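Chloromuconate cycloisomerase (Rhodococcus opacus, PDB 4M0X) belongs to the enolase superfamily, pairing an enolase-type N-terminal domain with a TIM-barrel-like domain that holds a manganese ion. Local coordinates at residues 139-142 / 148-151; 255-260 / 285-290; 302-307 / 339-344. All blocks are in the same frame, centred on the assembly; numbering follows the deposited sequence.

Interaction 1 (139-142 / 148-151); sequences WAFS and DLID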
loop_
_atom_site.group_PDB
_atom_site.type_symbol
_atom_site.label_atom_id
_atom_site.label_comp_id
_atom_site.label_asym_id
_atom_site.label_seq_id
_atom_site.Cartn_x
_atom_site.Cartn_y
_atom_site.Cartn_z
ATOM N N TRP A 139 12.314 38.443 1.302
ATOM C CA TRP A 139 13.007 38.986 2.450
ATOM C C TRP A 139 12.774 38.150 3.690
ATOM O O TRP A 139 11.631 37.959 4.119
ATOM C CB TRP A 139 12.567 40.426 2.758
ATOM C CG TRP A 139 13.420 40.996 3.854
ATOM C CD1 TRP A 139 13.079 41.146 5.154
ATOM C CD2 TRP A 139 14.791 41.400 3.744
ATOM N NE1 TRP A 139 14.140 41.630 5.868
ATOM C CE2 TRP A 139 15.207 41.799 5.025
ATOM C CE3 TRP A 139 15.712 41.463 2.680
ATOM C CZ2 TRP A 139 16.496 42.283 5.279
ATOM C CZ3 TRP A 139 17.000 41.941 2.930
ATOM C CH2 TRP A 139 17.375 42.351 4.220
ATOM N N ALA A 140 13.857 37.674 4.286
ATOM C CA ALA A 140 13.729 36.872 5.489
ATOM C C ALA A 140 14.053 37.664 6.752
ATOM O O ALA A 140 15.218 37.987 7.034
ATOM C CB ALA A 140 14.540 35.574 5.398
ATOM N N PHE A 141 12.994 37.968 7.496
ATOM C CA PHE A 141 13.109 38.444 8.847
ATOM C C PHE A 141 13.887 37.482 9.738
ATOM O O PHE A 141 13.812 36.262 9.596
ATOM C CB PHE A 141 11.733 38.598 9.441
ATOM C CG PHE A 141 10.839 39.489 8.656
ATOM C CD1 PHE A 141 11.230 40.792 8.353
ATOM C CD2 PHE A 141 9.582 39.032 8.228
ATOM C CE1 PHE A 141 10.394 41.621 7.630
ATOM C CE2 PHE A 141 8.730 39.865 7.514
ATOM C CZ PHE A 141 9.137 41.160 7.224
ATOM N N SER A 142 14.625 38.065 10.669
ATOM C CA SER A 142 15.320 37.355 11.719
ATOM C C SER A 142 14.302 36.948 12.806
ATOM O O SER A 142 13.133 37.381 12.768
ATOM C CB SER A 142 16.375 38.304 12.278
ATOM O OG SER A 142 17.157 37.679 13.261
ATOM N N ASP A 148 10.732 45.337 16.341
ATOM C CA ASP A 148 11.760 45.520 15.329
ATOM C C ASP A 148 11.246 45.132 13.953
ATOM O O ASP A 148 11.462 45.866 12.988
ATOM C CB ASP A 148 12.984 44.640 15.651
ATOM C CG ASP A 148 13.822 45.157 16.828
ATOM O OD1 ASP A 148 13.388 46.078 17.557
ATOM O OD2 ASP A 148 14.939 44.620 17.020
ATOM N N LEU A 149 10.571 43.983 13.868
ATOM C CA LEU A 149 10.161 43.445 12.579
ATOM C C LEU A 149 9.031 44.238 11.920
ATOM O O LEU A 149 9.023 44.361 10.696
ATOM C CB LEU A 149 9.838 41.947 12.640
ATOM C CG LEU A 149 10.841 40.948 13.242
ATOM C CD1 LEU A 149 10.156 39.595 13.332
ATOM C CD2 LEU A 149 12.165 40.822 12.497
ATOM N N ILE A 150 8.095 44.796 12.694
ATOM C CA ILE A 150 7.073 45.664 12.080
ATOM C C ILE A 150 7.690 46.928 11.419
ATOM O O ILE A 150 7.257 47.379 10.343
ATOM C CB ILE A 150 5.902 45.989 13.035
ATOM C CG1 ILE A 150 5.096 44.708 13.329
ATOM C CG2 ILE A 150 4.978 47.018 12.400
ATOM C CD1 ILE A 150 3.904 44.875 14.263
ATOM N N ASP A 151 8.729 47.465 12.044
ATOM C CA ASP A 151 9.479 48.566 11.456
ATOM C C ASP A 151 10.349 48.111 10.264
ATOM O O ASP A 151 10.686 48.928 9.408
ATOM C CB ASP A 151 10.313 49.305 12.526
#
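Phe-141 meets Leu-149 with its ring turned obliquely to the leucine methyl CD2, which lies 4.3 Å from ring atom CG of Phe-141. Within the strand, ring atom CD1 of Phe-141 lies at the edge of the Trp-139 indole, in its plane, 3.7 Å from CD1 of Trp-139. The contact ties the first strand to the first helix of a beta-alpha-beta unit, made of strand 134-141, helix 146-159 and strand 163-167, in the TIM-barrel-like domain of this enolase-superfamily protein. Strand and helix are joined by a short turn, and the CA atoms of Phe-141 and Leu-149 are 6.9 Å apart.

No hydrogen bond crosses, so apolar packing carries the contact. Leucine fits position 149 because both branches at its CG reach the strand end. That CG is anti to the carbonyl carbon (chi1 -52°), and CD2 then reaches CB of Phe-141 at 3.8 Å. All three touching residues are buried. Phenylalanine is apt at the strand end, since its flat ring can reach the indole of Trp-139 and the ring of Phe-166 while CB takes the leucine methyl. The ring meets Phe-166 of the adjoining strand with the planes inclined at about 50°, and the side chain touches Glu-152 and Ala-153 further along the helix. Trp-139, though not touched by 148-151, is tied to the same helix by a hydrogen bond from NE1 to Glu-152 and by a cation-pi contact with Lys-156.

Ser-142, just past the strand, turns its polar end elsewhere, its OG being hydrogen-bonded to the backbone N of Lys-22. What it gives the helix is its carbonyl, where O of Ser-142 is 3.6 Å from CD2 of Leu-149 and 3.8 Å from CD1 of the same leucine.

Interaction 2 (255-260 / 285-290); sequences QAIALA and AAIAEA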
loop_
_atom_site.group_PDB
_atom_site.type_symbol
_atom_site.label_atom_id
_atom_site.label_comp_id
_atom_site.label_asym_id
_atom_site.label_seq_id
_atom_site.Cartn_x
_atom_site.Cartn_y
_atom_site.Cartn_z
ATOM N N GLN A 255 17.259 11.635 -1.816
ATOM C CA GLN A 255 16.235 12.170 -0.912
ATOM C C GLN A 255 15.111 12.805 -1.706
ATOM O O GLN A 255 13.939 12.606 -1.380
ATOM C CB GLN A 255 16.856 13.164 0.050
ATOM C CG GLN A 255 18.000 12.513 0.782
ATOM C CD GLN A 255 18.569 13.336 1.914
ATOM O OE1 GLN A 255 18.555 12.897 3.060
ATOM N NE2 GLN A 255 19.077 14.520 1.607
ATOM N N ALA A 256 15.486 13.549 -2.747
ATOM C CA ALA A 256 14.554 14.120 -3.684
ATOM C C ALA A 256 13.570 13.064 -4.138
ATOM O O ALA A 256 12.365 13.247 -4.042
ATOM C CB ALA A 256 15.290 14.680 -4.884
ATOM N N ILE A 257 14.090 11.944 -4.612
ATOM C CA ILE A 257 13.253 10.886 -5.101
ATOM C C ILE A 257 12.372 10.293 -4.008
ATOM O O ILE A 257 11.149 10.155 -4.196
ATOM C CB ILE A 257 14.103 9.830 -5.823
ATOM C CG1 ILE A 257 14.133 10.200 -7.313
ATOM C CG2 ILE A 257 13.587 8.408 -5.561
ATOM C CD1 ILE A 257 15.097 9.375 -8.152
ATOM N N ALA A 258 12.982 9.963 -2.869
ATOM C CA ALA A 258 12.252 9.371 -1.765
ATOM C C ALA A 258 11.062 10.224 -1.358
ATOM O O ALA A 258 9.952 9.678 -1.183
ATOM C CB ALA A 258 13.159 9.126 -0.591
ATOM N N LEU A 259 11.280 11.547 -1.234
ATOM C CA LEU A 259 10.214 12.475 -0.856
ATOM C C LEU A 259 9.167 12.542 -1.935
ATOM O O LEU A 259 7.975 12.319 -1.673
ATOM C CB LEU A 259 10.736 13.885 -0.621
ATOM C CG LEU A 259 11.720 14.174 0.506
ATOM C CD1 LEU A 259 12.617 15.344 0.135
ATOM C CD2 LEU A 259 10.996 14.429 1.815
ATOM N N ALA A 260 9.604 12.846 -3.148
ATOM C CA ALA A 260 8.685 13.010 -4.250
ATOM C C ALA A 260 7.615 11.923 -4.205
ATOM O O ALA A 260 6.425 12.187 -4.357
ATOM C CB ALA A 260 9.415 13.009 -5.597
ATOM N N ALA A 285 16.537 19.734 -8.797
ATOM C CA ALA A 285 15.491 20.535 -9.367
ATOM C C ALA A 285 14.864 19.774 -10.536
ATOM O O ALA A 285 13.647 19.859 -10.763
ATOM C CB ALA A 285 16.030 21.898 -9.800
ATOM N N ALA A 286 15.675 19.017 -11.267
ATOM C CA ALA A 286 15.160 18.219 -12.371
ATOM C C ALA A 286 14.116 17.209 -11.870
ATOM O O ALA A 286 13.107 16.960 -12.545
ATOM C CB ALA A 286 16.293 17.510 -13.093
ATOM N N ILE A 287 14.385 16.639 -10.693
ATOM C CA ILE A 287 13.473 15.730 -10.005
ATOM C C ILE A 287 12.193 16.449 -9.557
ATOM O O ILE A 287 11.094 15.914 -9.759
ATOM C CB ILE A 287 14.153 14.985 -8.824
ATOM C CG1 ILE A 287 15.052 13.880 -9.355
ATOM C CG2 ILE A 287 13.121 14.294 -7.926
ATOM C CD1 ILE A 287 16.379 13.776 -8.641
ATOM N N ALA A 288 12.310 17.650 -8.998
ATOM C CA ALA A 288 11.111 18.458 -8.802
ATOM C C ALA A 288 10.303 18.554 -10.088
ATOM O O ALA A 288 9.145 18.163 -10.104
ATOM C CB ALA A 288 11.435 19.825 -8.242
ATOM N N GLU A 289 10.906 19.003 -11.180
ATOM C CA GLU A 289 10.161 19.044 -12.449
ATOM C C GLU A 289 9.474 17.701 -12.791
ATOM O O GLU A 289 8.280 17.650 -13.127
ATOM C CB GLU A 289 11.079 19.481 -13.605
ATOM C CG GLU A 289 10.386 19.826 -14.924
ATOM C CD GLU A 289 11.332 20.233 -16.077
ATOM O OE1 GLU A 289 10.851 20.174 -17.229
ATOM O OE2 GLU A 289 12.530 20.618 -15.877
ATOM N N ALA A 290 10.257 16.622 -12.716
ATOM C CA ALA A 290 9.822 15.289 -13.126
ATOM C C ALA A 290 8.671 14.810 -12.281
ATOM O O ALA A 290 7.972 13.892 -12.674
ATOM C CB ALA A 290 10.968 14.313 -12.995
#
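Ala-256 and Ile-287 bring two helices together, with their CA atoms 6.6 Å apart, and the segments 255-260 and 285-290 run in broadly the same sense. Each keeps regular i+4 to i bonding, as from Ala-260 N to Ala-256 O, so the main chain has its own partners and no hydrogen bond spans the gap. The side chains fill it instead. The single methyl of an alanine at position 256 lets the neighbouring helix come close: CB of Ala-256 lies 3.8 Å from CG2 of Ile-287.

Both helices, 253-262 and 278-291, belong to the helical layer that wraps the parallel strands of the TIM-barrel-like domain. Beneath them, Ala-256 and Ala-288 also rest on Phe-268 of strand 267-270. Ile-287, beta-branched, can use both arms from CB in the seam. With chi1 at -76°, CG2 is anti to the backbone N and also approaches CG1 of Ile-257 at 4.3 Å, while the CG1 arm, beside the backbone N, brings CD1 of Ile-287 to 4.0 Å from CB of Ala-256. At Ile-257 the seam meets the second subunit, Ile-287 packing on Ile-257 of that subunit and Glu-289 forming a salt bridge with its Arg-280.

Interaction 3 (302-307 / 339-344); sequences ESSVMG and EPLKYD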
loop_
_atom_site.group_PDB
_atom_site.type_symbol
_atom_site.label_atom_id
_atom_site.label_comp_id
_atom_site.label_asym_id
_atom_site.label_seq_id
_atom_site.Cartn_x
_atom_site.Cartn_y
_atom_site.Cartn_z
ATOM N N GLU A 302 24.746 33.126 2.003
ATOM C CA GLU A 302 26.087 33.079 1.453
ATOM C C GLU A 302 26.477 34.504 1.053
ATOM O O GLU A 302 25.630 35.426 1.049
ATOM C CB GLU A 302 26.128 32.105 0.257
ATOM C CG GLU A 302 25.148 32.376 -0.893
ATOM C CD GLU A 302 23.717 32.631 -0.433
ATOM O OE1 GLU A 302 23.320 33.825 -0.380
ATOM O OE2 GLU A 302 23.003 31.649 -0.088
ATOM N N SER A 303 27.754 34.691 0.745
ATOM C CA SER A 303 28.235 35.967 0.309
ATOM C C SER A 303 27.913 36.086 -1.175
ATOM O O SER A 303 27.195 35.245 -1.730
ATOM C CB SER A 303 29.727 35.993 0.492
ATOM O OG SER A 303 30.280 35.095 -0.441
ATOM N N SER A 304 28.474 37.100 -1.835
ATOM C CA SER A 304 28.273 37.238 -3.272
ATOM C C SER A 304 28.984 36.192 -4.118
ATOM O O SER A 304 28.574 35.961 -5.257
ATOM C CB SER A 304 28.613 38.635 -3.736
ATOM O OG SER A 304 27.575 39.506 -3.320
ATOM N N VAL A 305 30.017 35.546 -3.568
ATOM C CA VAL A 305 30.712 34.489 -4.309
ATOM C C VAL A 305 29.794 33.298 -4.682
ATOM O O VAL A 305 29.631 32.998 -5.877
ATOM C CB VAL A 305 31.977 33.993 -3.580
ATOM C CG1 VAL A 305 32.699 32.907 -4.395
ATOM C CG2 VAL A 305 32.903 35.158 -3.262
ATOM N N MET A 306 29.205 32.635 -3.678
ATOM C CA MET A 306 28.239 31.543 -3.887
ATOM C C MET A 306 26.878 32.077 -4.387
ATOM O O MET A 306 26.219 31.452 -5.235
ATOM C CB MET A 306 28.083 30.708 -2.592
ATOM C CG MET A 306 26.974 29.638 -2.564
ATOM S SD MET A 306 27.174 28.242 -3.699
ATOM C CE MET A 306 28.733 27.508 -3.180
ATOM N N GLY A 307 26.488 33.247 -3.870
ATOM C CA GLY A 307 25.266 33.920 -4.289
ATOM C C GLY A 307 25.194 34.147 -5.786
ATOM O O GLY A 307 24.163 33.859 -6.413
ATOM N N GLU A 339 32.643 43.259 -7.245
ATOM C CA GLU A 339 31.290 43.746 -7.487
ATOM C C GLU A 339 30.284 42.756 -6.912
ATOM O O GLU A 339 30.054 41.698 -7.500
ATOM C CB GLU A 339 31.037 43.905 -8.982
ATOM C CG GLU A 339 31.754 45.090 -9.600
ATOM C CD GLU A 339 31.830 45.008 -11.112
ATOM O OE1 GLU A 339 30.830 44.578 -11.752
ATOM O OE2 GLU A 339 32.896 45.385 -11.659
ATOM N N PRO A 340 29.686 43.086 -5.748
ATOM C CA PRO A 340 28.696 42.225 -5.105
ATOM C C PRO A 340 27.413 42.135 -5.930
ATOM O O PRO A 340 27.314 42.776 -6.972
ATOM C CB PRO A 340 28.446 42.943 -3.777
ATOM C CG PRO A 340 28.726 44.383 -4.071
ATOM C CD PRO A 340 29.948 44.293 -4.945
ATOM N N LEU A 341 26.443 41.346 -5.493
ATOM C CA LEU A 341 25.221 41.198 -6.263
ATOM C C LEU A 341 24.460 42.522 -6.281
ATOM O O LEU A 341 24.418 43.253 -5.276
ATOM C CB LEU A 341 24.354 40.071 -5.688
ATOM C CG LEU A 341 24.903 38.630 -5.603
ATOM C CD1 LEU A 341 23.877 37.724 -4.947
ATOM C CD2 LEU A 341 25.329 38.065 -6.951
ATOM N N LYS A 342 23.860 42.850 -7.421
ATOM C CA LYS A 342 23.135 44.103 -7.492
ATOM C C LYS A 342 21.642 43.856 -7.264
ATOM O O LYS A 342 21.065 42.942 -7.840
ATOM C CB LYS A 342 23.474 44.820 -8.810
ATOM C CG LYS A 342 22.801 46.169 -9.099
ATOM C CD LYS A 342 23.138 47.331 -8.163
ATOM C CE LYS A 342 22.452 48.605 -8.675
ATOM N NZ LYS A 342 21.867 49.469 -7.607
ATOM N N TYR A 343 21.030 44.621 -6.368
ATOM C CA TYR A 343 19.580 44.555 -6.177
ATOM C C TYR A 343 18.967 45.793 -6.773
ATOM O O TYR A 343 19.676 46.774 -7.041
ATOM C CB TYR A 343 19.186 44.399 -4.696
ATOM C CG TYR A 343 19.764 43.143 -4.058
ATOM C CD1 TYR A 343 21.071 43.131 -3.566
ATOM C CD2 TYR A 343 19.030 41.962 -3.999
ATOM C CE1 TYR A 343 21.614 41.996 -3.020
ATOM C CE2 TYR A 343 19.559 40.823 -3.437
ATOM C CZ TYR A 343 20.852 40.851 -2.953
ATOM O OH TYR A 343 21.419 39.730 -2.409
ATOM N N ASP A 344 17.663 45.716 -7.042
ATOM C CA ASP A 344 16.879 46.829 -7.562
ATOM C C ASP A 344 15.419 46.637 -7.236
ATOM O O ASP A 344 14.809 45.662 -7.693
ATOM C CB ASP A 344 17.012 46.960 -9.083
ATOM C CG ASP A 344 16.322 48.216 -9.622
ATOM O OD1 ASP A 344 16.322 49.244 -8.912
ATOM O OD2 ASP A 344 15.787 48.180 -10.749
#
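At the start of helix 304-316, Ser-304 in the first turn receives a hydrogen bond from the loop that leads to strand 347-349. Backbone N of Leu-341 donates to OG of Ser-304 over 3.1 Å, with an N-H...O angle of 153°. A serine works here because its short hydroxyl can accept the loop's N-H close to the helix. With chi1 at -74°, OG stands beside the backbone N, turned away from the carbonyl carbon and out to the loop, where it also lies 3.4 Å from CA of Pro-340.

The helix fills the crossover between strands 294-297 and 323-324 of the TIM-barrel-like domain, and its N-terminus is capped by Ser-303, whose OG accepts from Val-305 N at 3.2 Å. That hydroxyl is hydrogen-bonded to Glu-49 of strand 45-51 as well, while Ser-304 N is bonded to Glu-335.

Past the polar bond the contact turns apolar. Leu-341, buried and also packed on Leu-348, sends its methyls toward Gly-307, and the glycine, without a side chain, lets them reach the helix backbone itself. CD1 of Leu-341 stops 3.9 Å from the carbonyl carbon C of Gly-307.

Overall arrangement
The three contacts follow one another along the chain and do not touch. Interactions 1 and 3 are nearest, with about 7 Å between closest atoms and 21 Å between centres; strand 134-141 of interaction 1 pairs antiparallel with strand 347-349, which follows the loop of interaction 3. Interaction 2 stands apart, its centre 32 Å from that of interaction 1 and 28 Å from that of interaction 3, and it and interaction 3 lie on opposite sides of the chain's centre. The manganese ion is bound by Asp-196, Glu-222 and Asp-247, none of which belongs to these contacts; the side chain of Phe-141 is about 13 Å from the metal.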